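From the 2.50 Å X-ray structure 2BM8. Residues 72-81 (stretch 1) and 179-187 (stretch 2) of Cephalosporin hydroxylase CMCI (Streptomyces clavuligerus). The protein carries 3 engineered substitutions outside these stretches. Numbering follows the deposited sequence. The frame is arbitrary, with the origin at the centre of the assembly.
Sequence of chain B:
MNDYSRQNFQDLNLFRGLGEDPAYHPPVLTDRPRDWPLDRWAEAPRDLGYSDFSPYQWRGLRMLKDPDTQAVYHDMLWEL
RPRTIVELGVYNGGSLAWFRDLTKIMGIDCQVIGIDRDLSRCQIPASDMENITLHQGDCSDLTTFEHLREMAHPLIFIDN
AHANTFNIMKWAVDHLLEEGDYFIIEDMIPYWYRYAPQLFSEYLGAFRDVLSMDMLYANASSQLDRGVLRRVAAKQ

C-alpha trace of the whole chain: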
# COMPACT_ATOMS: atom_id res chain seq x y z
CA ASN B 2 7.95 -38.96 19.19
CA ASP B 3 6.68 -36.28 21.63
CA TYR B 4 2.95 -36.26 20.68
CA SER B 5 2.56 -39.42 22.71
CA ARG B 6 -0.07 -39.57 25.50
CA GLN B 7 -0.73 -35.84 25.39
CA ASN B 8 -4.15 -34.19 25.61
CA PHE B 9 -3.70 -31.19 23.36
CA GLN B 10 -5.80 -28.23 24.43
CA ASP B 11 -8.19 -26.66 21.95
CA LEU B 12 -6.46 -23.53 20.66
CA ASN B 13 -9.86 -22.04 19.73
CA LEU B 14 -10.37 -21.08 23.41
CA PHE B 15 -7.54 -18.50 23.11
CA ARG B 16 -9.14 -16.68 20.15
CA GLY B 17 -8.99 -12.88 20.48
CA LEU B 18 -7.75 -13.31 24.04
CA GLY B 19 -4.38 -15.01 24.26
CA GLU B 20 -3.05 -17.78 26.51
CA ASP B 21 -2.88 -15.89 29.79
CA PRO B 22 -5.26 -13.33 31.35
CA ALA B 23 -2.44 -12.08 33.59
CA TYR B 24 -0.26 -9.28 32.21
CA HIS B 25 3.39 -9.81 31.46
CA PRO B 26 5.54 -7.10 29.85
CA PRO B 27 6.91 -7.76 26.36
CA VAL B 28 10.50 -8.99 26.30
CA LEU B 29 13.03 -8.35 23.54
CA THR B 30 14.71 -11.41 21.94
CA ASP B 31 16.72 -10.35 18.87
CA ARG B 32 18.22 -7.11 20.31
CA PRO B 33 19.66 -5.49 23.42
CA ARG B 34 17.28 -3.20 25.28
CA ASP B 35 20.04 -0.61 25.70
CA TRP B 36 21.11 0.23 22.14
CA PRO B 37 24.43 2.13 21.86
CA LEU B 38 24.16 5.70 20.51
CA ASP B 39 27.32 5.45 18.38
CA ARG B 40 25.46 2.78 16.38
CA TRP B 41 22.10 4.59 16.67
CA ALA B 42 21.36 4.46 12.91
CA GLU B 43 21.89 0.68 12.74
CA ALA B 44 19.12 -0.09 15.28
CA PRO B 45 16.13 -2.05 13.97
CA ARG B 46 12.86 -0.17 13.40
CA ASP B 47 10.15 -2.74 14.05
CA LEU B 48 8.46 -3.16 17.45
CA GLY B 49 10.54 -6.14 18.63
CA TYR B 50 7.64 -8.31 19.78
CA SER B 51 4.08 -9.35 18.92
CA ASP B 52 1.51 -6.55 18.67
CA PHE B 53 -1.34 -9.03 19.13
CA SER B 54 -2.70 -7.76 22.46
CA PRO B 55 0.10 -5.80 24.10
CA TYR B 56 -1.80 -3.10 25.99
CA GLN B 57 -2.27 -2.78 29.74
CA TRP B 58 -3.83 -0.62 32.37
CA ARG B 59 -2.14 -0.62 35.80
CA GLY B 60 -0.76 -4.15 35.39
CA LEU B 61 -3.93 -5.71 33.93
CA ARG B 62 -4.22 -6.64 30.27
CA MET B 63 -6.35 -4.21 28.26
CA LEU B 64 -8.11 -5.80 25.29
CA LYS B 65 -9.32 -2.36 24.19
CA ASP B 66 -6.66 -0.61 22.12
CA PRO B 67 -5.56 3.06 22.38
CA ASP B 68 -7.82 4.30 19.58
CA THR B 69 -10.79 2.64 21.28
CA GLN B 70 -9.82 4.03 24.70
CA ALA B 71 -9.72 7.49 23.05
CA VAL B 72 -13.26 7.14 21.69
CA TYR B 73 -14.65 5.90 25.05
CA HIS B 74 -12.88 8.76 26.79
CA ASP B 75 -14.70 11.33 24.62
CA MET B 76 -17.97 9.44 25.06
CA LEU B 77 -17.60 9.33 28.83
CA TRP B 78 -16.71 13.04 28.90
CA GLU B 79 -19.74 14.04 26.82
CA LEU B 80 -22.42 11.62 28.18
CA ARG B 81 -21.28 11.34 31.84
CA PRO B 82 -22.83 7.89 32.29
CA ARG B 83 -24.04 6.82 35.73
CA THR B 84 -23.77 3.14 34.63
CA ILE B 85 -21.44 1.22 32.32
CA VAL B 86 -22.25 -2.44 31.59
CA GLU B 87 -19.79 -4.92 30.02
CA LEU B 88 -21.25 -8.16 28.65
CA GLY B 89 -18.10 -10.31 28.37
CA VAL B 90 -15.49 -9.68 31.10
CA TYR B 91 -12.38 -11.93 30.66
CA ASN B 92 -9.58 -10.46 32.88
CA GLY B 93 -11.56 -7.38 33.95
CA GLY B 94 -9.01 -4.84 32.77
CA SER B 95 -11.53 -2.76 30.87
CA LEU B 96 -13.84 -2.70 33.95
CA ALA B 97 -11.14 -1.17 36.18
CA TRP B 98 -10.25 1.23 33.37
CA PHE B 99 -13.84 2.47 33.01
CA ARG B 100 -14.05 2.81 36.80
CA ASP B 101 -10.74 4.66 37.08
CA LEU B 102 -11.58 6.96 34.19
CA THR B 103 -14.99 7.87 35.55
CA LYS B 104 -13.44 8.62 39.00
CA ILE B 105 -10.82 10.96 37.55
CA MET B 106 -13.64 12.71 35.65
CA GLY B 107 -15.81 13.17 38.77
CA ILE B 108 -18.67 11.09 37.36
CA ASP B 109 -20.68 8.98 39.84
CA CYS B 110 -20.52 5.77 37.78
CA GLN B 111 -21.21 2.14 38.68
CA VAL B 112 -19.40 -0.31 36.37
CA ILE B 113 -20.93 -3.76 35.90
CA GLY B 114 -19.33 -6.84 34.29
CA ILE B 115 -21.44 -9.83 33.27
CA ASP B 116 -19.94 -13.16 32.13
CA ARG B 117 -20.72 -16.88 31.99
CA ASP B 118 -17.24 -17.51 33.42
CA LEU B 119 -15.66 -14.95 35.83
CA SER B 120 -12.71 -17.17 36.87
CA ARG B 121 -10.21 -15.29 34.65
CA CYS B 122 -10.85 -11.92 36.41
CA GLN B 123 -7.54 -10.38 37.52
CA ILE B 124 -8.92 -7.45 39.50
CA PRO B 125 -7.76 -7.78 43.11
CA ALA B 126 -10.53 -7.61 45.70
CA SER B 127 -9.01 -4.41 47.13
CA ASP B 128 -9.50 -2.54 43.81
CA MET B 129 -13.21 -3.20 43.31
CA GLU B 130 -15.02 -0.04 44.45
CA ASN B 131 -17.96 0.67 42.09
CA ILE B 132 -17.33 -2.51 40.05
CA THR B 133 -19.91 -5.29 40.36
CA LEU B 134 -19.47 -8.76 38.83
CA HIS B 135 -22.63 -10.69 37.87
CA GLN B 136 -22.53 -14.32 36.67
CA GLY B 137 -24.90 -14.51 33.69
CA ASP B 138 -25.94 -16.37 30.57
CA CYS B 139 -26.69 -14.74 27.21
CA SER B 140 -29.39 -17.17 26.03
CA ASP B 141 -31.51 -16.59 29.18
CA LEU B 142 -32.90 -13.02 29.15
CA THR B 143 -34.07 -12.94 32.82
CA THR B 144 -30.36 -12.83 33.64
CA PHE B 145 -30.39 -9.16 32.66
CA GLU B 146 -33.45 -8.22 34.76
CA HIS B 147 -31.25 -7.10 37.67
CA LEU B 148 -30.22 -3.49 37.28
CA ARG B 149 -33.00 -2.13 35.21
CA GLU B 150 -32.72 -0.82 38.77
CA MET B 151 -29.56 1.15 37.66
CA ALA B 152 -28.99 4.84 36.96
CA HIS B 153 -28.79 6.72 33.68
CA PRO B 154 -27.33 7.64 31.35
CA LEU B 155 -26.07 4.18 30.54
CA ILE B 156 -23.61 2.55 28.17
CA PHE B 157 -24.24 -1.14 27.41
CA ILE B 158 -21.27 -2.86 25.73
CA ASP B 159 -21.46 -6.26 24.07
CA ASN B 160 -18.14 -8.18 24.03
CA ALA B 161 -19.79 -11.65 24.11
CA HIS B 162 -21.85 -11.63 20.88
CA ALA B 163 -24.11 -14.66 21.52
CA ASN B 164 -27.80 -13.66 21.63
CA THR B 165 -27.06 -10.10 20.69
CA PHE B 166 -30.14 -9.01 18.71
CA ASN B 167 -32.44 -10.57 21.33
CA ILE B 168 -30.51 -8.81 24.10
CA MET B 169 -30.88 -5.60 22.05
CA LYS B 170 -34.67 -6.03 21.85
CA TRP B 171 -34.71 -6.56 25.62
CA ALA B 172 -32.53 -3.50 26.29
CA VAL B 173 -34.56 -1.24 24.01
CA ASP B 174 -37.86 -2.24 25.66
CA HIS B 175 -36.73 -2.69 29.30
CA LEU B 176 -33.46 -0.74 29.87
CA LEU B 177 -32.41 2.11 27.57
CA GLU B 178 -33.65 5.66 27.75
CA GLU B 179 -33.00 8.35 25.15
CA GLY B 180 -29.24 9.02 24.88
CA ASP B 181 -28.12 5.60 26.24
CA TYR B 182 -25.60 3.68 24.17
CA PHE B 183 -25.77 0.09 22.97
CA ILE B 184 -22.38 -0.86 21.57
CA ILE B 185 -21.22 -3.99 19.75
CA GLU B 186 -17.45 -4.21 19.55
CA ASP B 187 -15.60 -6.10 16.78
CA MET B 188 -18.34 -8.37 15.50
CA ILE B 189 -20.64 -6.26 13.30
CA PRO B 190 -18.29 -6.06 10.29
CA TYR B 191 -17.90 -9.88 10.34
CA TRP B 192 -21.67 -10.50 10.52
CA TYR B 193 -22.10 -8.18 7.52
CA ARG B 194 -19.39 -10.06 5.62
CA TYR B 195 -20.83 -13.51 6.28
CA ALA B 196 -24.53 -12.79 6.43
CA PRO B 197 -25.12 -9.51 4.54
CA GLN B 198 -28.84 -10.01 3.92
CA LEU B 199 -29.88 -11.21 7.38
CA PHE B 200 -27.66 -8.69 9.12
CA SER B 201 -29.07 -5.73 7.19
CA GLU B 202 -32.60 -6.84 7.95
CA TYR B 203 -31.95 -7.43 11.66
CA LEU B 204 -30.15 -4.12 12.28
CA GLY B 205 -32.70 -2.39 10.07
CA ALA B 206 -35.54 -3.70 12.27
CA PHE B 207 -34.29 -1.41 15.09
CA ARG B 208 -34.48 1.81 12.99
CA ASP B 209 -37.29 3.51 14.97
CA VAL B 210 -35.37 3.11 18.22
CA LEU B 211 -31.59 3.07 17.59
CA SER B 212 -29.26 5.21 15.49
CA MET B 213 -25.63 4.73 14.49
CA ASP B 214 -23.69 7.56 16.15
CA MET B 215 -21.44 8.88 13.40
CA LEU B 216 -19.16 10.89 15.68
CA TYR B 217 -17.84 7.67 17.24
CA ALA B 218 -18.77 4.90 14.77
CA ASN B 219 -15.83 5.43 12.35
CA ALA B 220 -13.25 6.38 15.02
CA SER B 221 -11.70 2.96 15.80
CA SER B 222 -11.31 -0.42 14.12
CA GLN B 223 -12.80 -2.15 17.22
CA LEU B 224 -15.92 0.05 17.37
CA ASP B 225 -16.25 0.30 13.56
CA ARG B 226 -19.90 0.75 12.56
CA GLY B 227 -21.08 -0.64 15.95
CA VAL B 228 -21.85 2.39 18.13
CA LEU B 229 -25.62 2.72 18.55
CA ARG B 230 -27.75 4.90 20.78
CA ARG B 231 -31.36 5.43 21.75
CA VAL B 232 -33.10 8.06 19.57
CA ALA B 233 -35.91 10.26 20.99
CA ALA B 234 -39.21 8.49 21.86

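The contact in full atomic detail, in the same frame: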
# COMPACT_ATOMS: atom_id res chain seq x y z
N VAL B 72 -11.85 6.97 21.99
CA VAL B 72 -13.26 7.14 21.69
C VAL B 72 -14.10 7.08 22.98
O VAL B 72 -14.88 7.98 23.24
CB VAL B 72 -13.74 6.09 20.66
CG1 VAL B 72 -15.26 6.04 20.61
CG2 VAL B 72 -13.14 6.37 19.30
N TYR B 73 -13.92 6.02 23.78
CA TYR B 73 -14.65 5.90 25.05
C TYR B 73 -14.36 7.05 26.01
O TYR B 73 -15.18 7.39 26.83
CB TYR B 73 -14.34 4.57 25.76
CG TYR B 73 -15.12 3.39 25.24
CD1 TYR B 73 -14.47 2.31 24.67
CD2 TYR B 73 -16.51 3.34 25.33
CE1 TYR B 73 -15.16 1.22 24.18
CE2 TYR B 73 -17.23 2.24 24.84
CZ TYR B 73 -16.55 1.18 24.26
OH TYR B 73 -17.22 0.08 23.77
N HIS B 74 -13.19 7.65 25.92
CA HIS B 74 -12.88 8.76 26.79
C HIS B 74 -13.76 9.94 26.43
O HIS B 74 -14.38 10.54 27.31
CB HIS B 74 -11.41 9.15 26.70
CG HIS B 74 -11.10 10.41 27.43
ND1 HIS B 74 -11.31 11.65 26.87
CD2 HIS B 74 -10.65 10.63 28.68
CE1 HIS B 74 -10.97 12.58 27.74
NE2 HIS B 74 -10.57 11.99 28.85
N ASP B 75 -13.83 10.25 25.13
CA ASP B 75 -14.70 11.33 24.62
C ASP B 75 -16.16 11.06 24.95
O ASP B 75 -16.87 11.96 25.36
CB ASP B 75 -14.54 11.51 23.10
CG ASP B 75 -13.13 11.97 22.68
OD1 ASP B 75 -12.41 12.53 23.54
OD2 ASP B 75 -12.66 11.78 21.52
N MET B 76 -16.60 9.82 24.79
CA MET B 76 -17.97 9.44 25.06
C MET B 76 -18.30 9.62 26.53
O MET B 76 -19.31 10.19 26.87
CB MET B 76 -18.19 7.99 24.64
CG MET B 76 -19.63 7.52 24.77
SD MET B 76 -19.78 5.79 24.32
CE MET B 76 -19.31 5.85 22.57
N LEU B 77 -17.43 9.14 27.40
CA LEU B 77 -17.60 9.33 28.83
C LEU B 77 -17.71 10.81 29.18
O LEU B 77 -18.60 11.19 29.93
CB LEU B 77 -16.45 8.67 29.60
CG LEU B 77 -16.77 7.27 30.08
CD1 LEU B 77 -17.35 6.37 29.00
CD2 LEU B 77 -15.52 6.64 30.68
N TRP B 78 -16.82 11.61 28.60
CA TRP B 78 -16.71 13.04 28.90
C TRP B 78 -17.96 13.81 28.48
O TRP B 78 -18.41 14.72 29.20
CB TRP B 78 -15.49 13.65 28.21
CG TRP B 78 -15.26 15.08 28.59
CD1 TRP B 78 -15.35 16.18 27.78
CD2 TRP B 78 -14.91 15.57 29.89
NE1 TRP B 78 -15.07 17.31 28.50
CE2 TRP B 78 -14.80 16.97 29.80
CE3 TRP B 78 -14.68 14.96 31.14
CZ2 TRP B 78 -14.48 17.78 30.90
CZ3 TRP B 78 -14.36 15.77 32.24
CH2 TRP B 78 -14.25 17.17 32.11
N GLU B 79 -18.54 13.41 27.36
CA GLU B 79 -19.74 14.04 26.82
C GLU B 79 -21.04 13.55 27.52
O GLU B 79 -21.87 14.35 27.92
CB GLU B 79 -19.82 13.77 25.31
CG GLU B 79 -21.16 14.09 24.64
CD GLU B 79 -21.17 13.68 23.18
OE1 GLU B 79 -20.60 12.61 22.84
OE2 GLU B 79 -21.73 14.43 22.36
N LEU B 80 -21.20 12.24 27.65
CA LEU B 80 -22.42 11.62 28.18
C LEU B 80 -22.50 11.64 29.73
O LEU B 80 -23.58 11.81 30.32
CB LEU B 80 -22.48 10.18 27.70
CG LEU B 80 -23.78 9.47 27.32
CD1 LEU B 80 -23.82 8.08 28.00
CD2 LEU B 80 -25.06 10.26 27.57
N ARG B 81 -21.36 11.47 30.39
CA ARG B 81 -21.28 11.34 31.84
C ARG B 81 -22.23 10.25 32.33
O ARG B 81 -23.18 10.52 33.05
CB ARG B 81 -21.55 12.69 32.53
CG ARG B 81 -20.56 13.78 32.13
CD ARG B 81 -20.80 15.13 32.76
NE ARG B 81 -20.69 15.08 34.21
CZ ARG B 81 -19.56 14.97 34.89
NH1 ARG B 81 -18.39 14.90 34.27
NH2 ARG B 81 -19.59 14.94 36.21
N GLU B 179 -33.56 7.52 26.21
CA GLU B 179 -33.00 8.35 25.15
C GLU B 179 -31.58 8.82 25.53
O GLU B 179 -31.36 9.28 26.64
CB GLU B 179 -33.93 9.54 24.89
CG GLU B 179 -33.35 10.59 23.97
CD GLU B 179 -34.34 11.68 23.62
OE1 GLU B 179 -35.48 11.66 24.16
OE2 GLU B 179 -34.00 12.55 22.80
N GLY B 180 -30.63 8.67 24.61
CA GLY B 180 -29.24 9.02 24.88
C GLY B 180 -28.35 7.84 25.24
O GLY B 180 -27.14 7.90 24.98
N ASP B 181 -28.91 6.77 25.81
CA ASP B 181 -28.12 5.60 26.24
C ASP B 181 -27.50 4.88 25.06
O ASP B 181 -28.07 4.84 23.99
CB ASP B 181 -28.99 4.61 27.03
CG ASP B 181 -29.41 5.15 28.40
OD1 ASP B 181 -28.91 6.21 28.83
OD2 ASP B 181 -30.24 4.57 29.12
N TYR B 182 -26.32 4.32 25.25
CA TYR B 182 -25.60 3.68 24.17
C TYR B 182 -25.75 2.16 24.24
O TYR B 182 -25.80 1.58 25.31
CB TYR B 182 -24.13 4.07 24.22
CG TYR B 182 -23.85 5.42 23.59
CD1 TYR B 182 -23.97 6.60 24.31
CD2 TYR B 182 -23.48 5.51 22.25
CE1 TYR B 182 -23.72 7.83 23.71
CE2 TYR B 182 -23.23 6.74 21.66
CZ TYR B 182 -23.34 7.88 22.39
OH TYR B 182 -23.10 9.09 21.79
N PHE B 183 -25.90 1.53 23.09
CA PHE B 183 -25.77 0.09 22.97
C PHE B 183 -24.68 -0.13 21.95
O PHE B 183 -24.85 0.26 20.80
CB PHE B 183 -27.07 -0.58 22.53
CG PHE B 183 -27.04 -2.10 22.61
CD1 PHE B 183 -27.64 -2.77 23.66
CD2 PHE B 183 -26.39 -2.86 21.64
CE1 PHE B 183 -27.61 -4.17 23.73
CE2 PHE B 183 -26.36 -4.25 21.71
CZ PHE B 183 -26.98 -4.90 22.76
N ILE B 184 -23.58 -0.75 22.37
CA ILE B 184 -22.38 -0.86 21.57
C ILE B 184 -21.96 -2.31 21.34
O ILE B 184 -21.85 -3.10 22.28
CB ILE B 184 -21.23 -0.09 22.24
CG1 ILE B 184 -21.50 1.41 22.12
CG2 ILE B 184 -19.90 -0.43 21.60
CD1 ILE B 184 -20.72 2.26 23.07
N ILE B 185 -21.71 -2.66 20.08
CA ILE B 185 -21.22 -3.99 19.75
C ILE B 185 -19.82 -3.85 19.21
O ILE B 185 -19.61 -3.31 18.14
CB ILE B 185 -22.14 -4.67 18.72
CG1 ILE B 185 -23.49 -4.97 19.36
CG2 ILE B 185 -21.51 -5.96 18.23
CD1 ILE B 185 -24.62 -5.06 18.40
N GLU B 186 -18.84 -4.32 19.97
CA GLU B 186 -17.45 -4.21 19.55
C GLU B 186 -17.12 -5.36 18.60
O GLU B 186 -17.71 -6.42 18.72
CB GLU B 186 -16.53 -4.20 20.77
CG GLU B 186 -16.77 -3.04 21.74
CD GLU B 186 -15.63 -2.82 22.73
OE1 GLU B 186 -14.67 -3.61 22.71
OE2 GLU B 186 -15.70 -1.86 23.55
N ASP B 187 -16.26 -5.09 17.61
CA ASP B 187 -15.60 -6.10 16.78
C ASP B 187 -16.48 -6.83 15.77
O ASP B 187 -16.12 -6.95 14.59
CB ASP B 187 -14.87 -7.14 17.64
CG ASP B 187 -13.74 -6.53 18.46
OD1 ASP B 187 -12.78 -6.03 17.82
OD2 ASP B 187 -13.73 -6.50 19.71

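The last turns of a helix (residues 72–80) lie alongside a short strand (182–185), the two running nearly antiparallel, with 171° between their directions and 12.8 Å between their axes at closest approach. Side chains from both segments fill the gap: Tyr73, Met76 and Leu80 from the helix, and Tyr182, Ile184 and Glu186 from the strand and the residue that follows it. The alternation of the strand sends these last three CA-to-CB bonds toward the helix, whereas that of Ile185 points away. On the helix, the spacing of three and four residues places its contributors along one side. Because the segments are antiparallel, Leu80 meets the beginning of stretch 2 and Tyr73 its end.

The centre of the fit is Met76. The extended chi1 and chi2 (both t) carry the sulfur over one face of the Tyr182 ring, and chi3 (m) places CE over that face too. Met76 SD stands 4.1 Å from the centroid of the Tyr182 ring and only 9° off the ring normal, a sulfur-aromatic contact, and Met76 CE is 4.1 Å from Tyr182 CE2. The sulfur also touches the neighbouring strand side chain, with Met76 SD 3.9 Å from Ile184 CD1, so the methionine tip sits in the hollow between Tyr182 and Ile184.

Leu80 meets the same tyrosine differently. Leu80 CG lies 4.0 Å from Tyr182 CE1, near the plane of the ring, and so packs against its edge. Tyr182, which loses more area in the contact than any other residue, fits into the corner formed by Met76 over its face and Leu80 at its edge, one helical turn apart. Beyond it, Leu80 CD2 comes within 4.1 Å of Gly180 O, where the glycine offers no side chain and the leucine branch rests near bare backbone. At the backbone angles of Gly180 (phi 99°, psi −27°) a CB would be jammed against the carbonyl oxygen of Glu179, which by itself calls for glycine.

At the other end, the CA-to-CB bond of Tyr73 points sideways, but the long side chain carries its hydroxyl to the strand. The tip of Ile184 nestles in the notch where Tyr73 and Met76 meet: Ile184 CD1 is 3.9 Å from Tyr73 CE2, and Ile184 CG2 lies 3.5 Å from Tyr73 OH. The phenol ends in a very short hydrogen bond, donated by Tyr73 OH to Glu186 OE2 at 2.5 Å, with the acceptor near the ring plane. This polar anchor closes an otherwise largely apolar contact that buries 335 Å² in total.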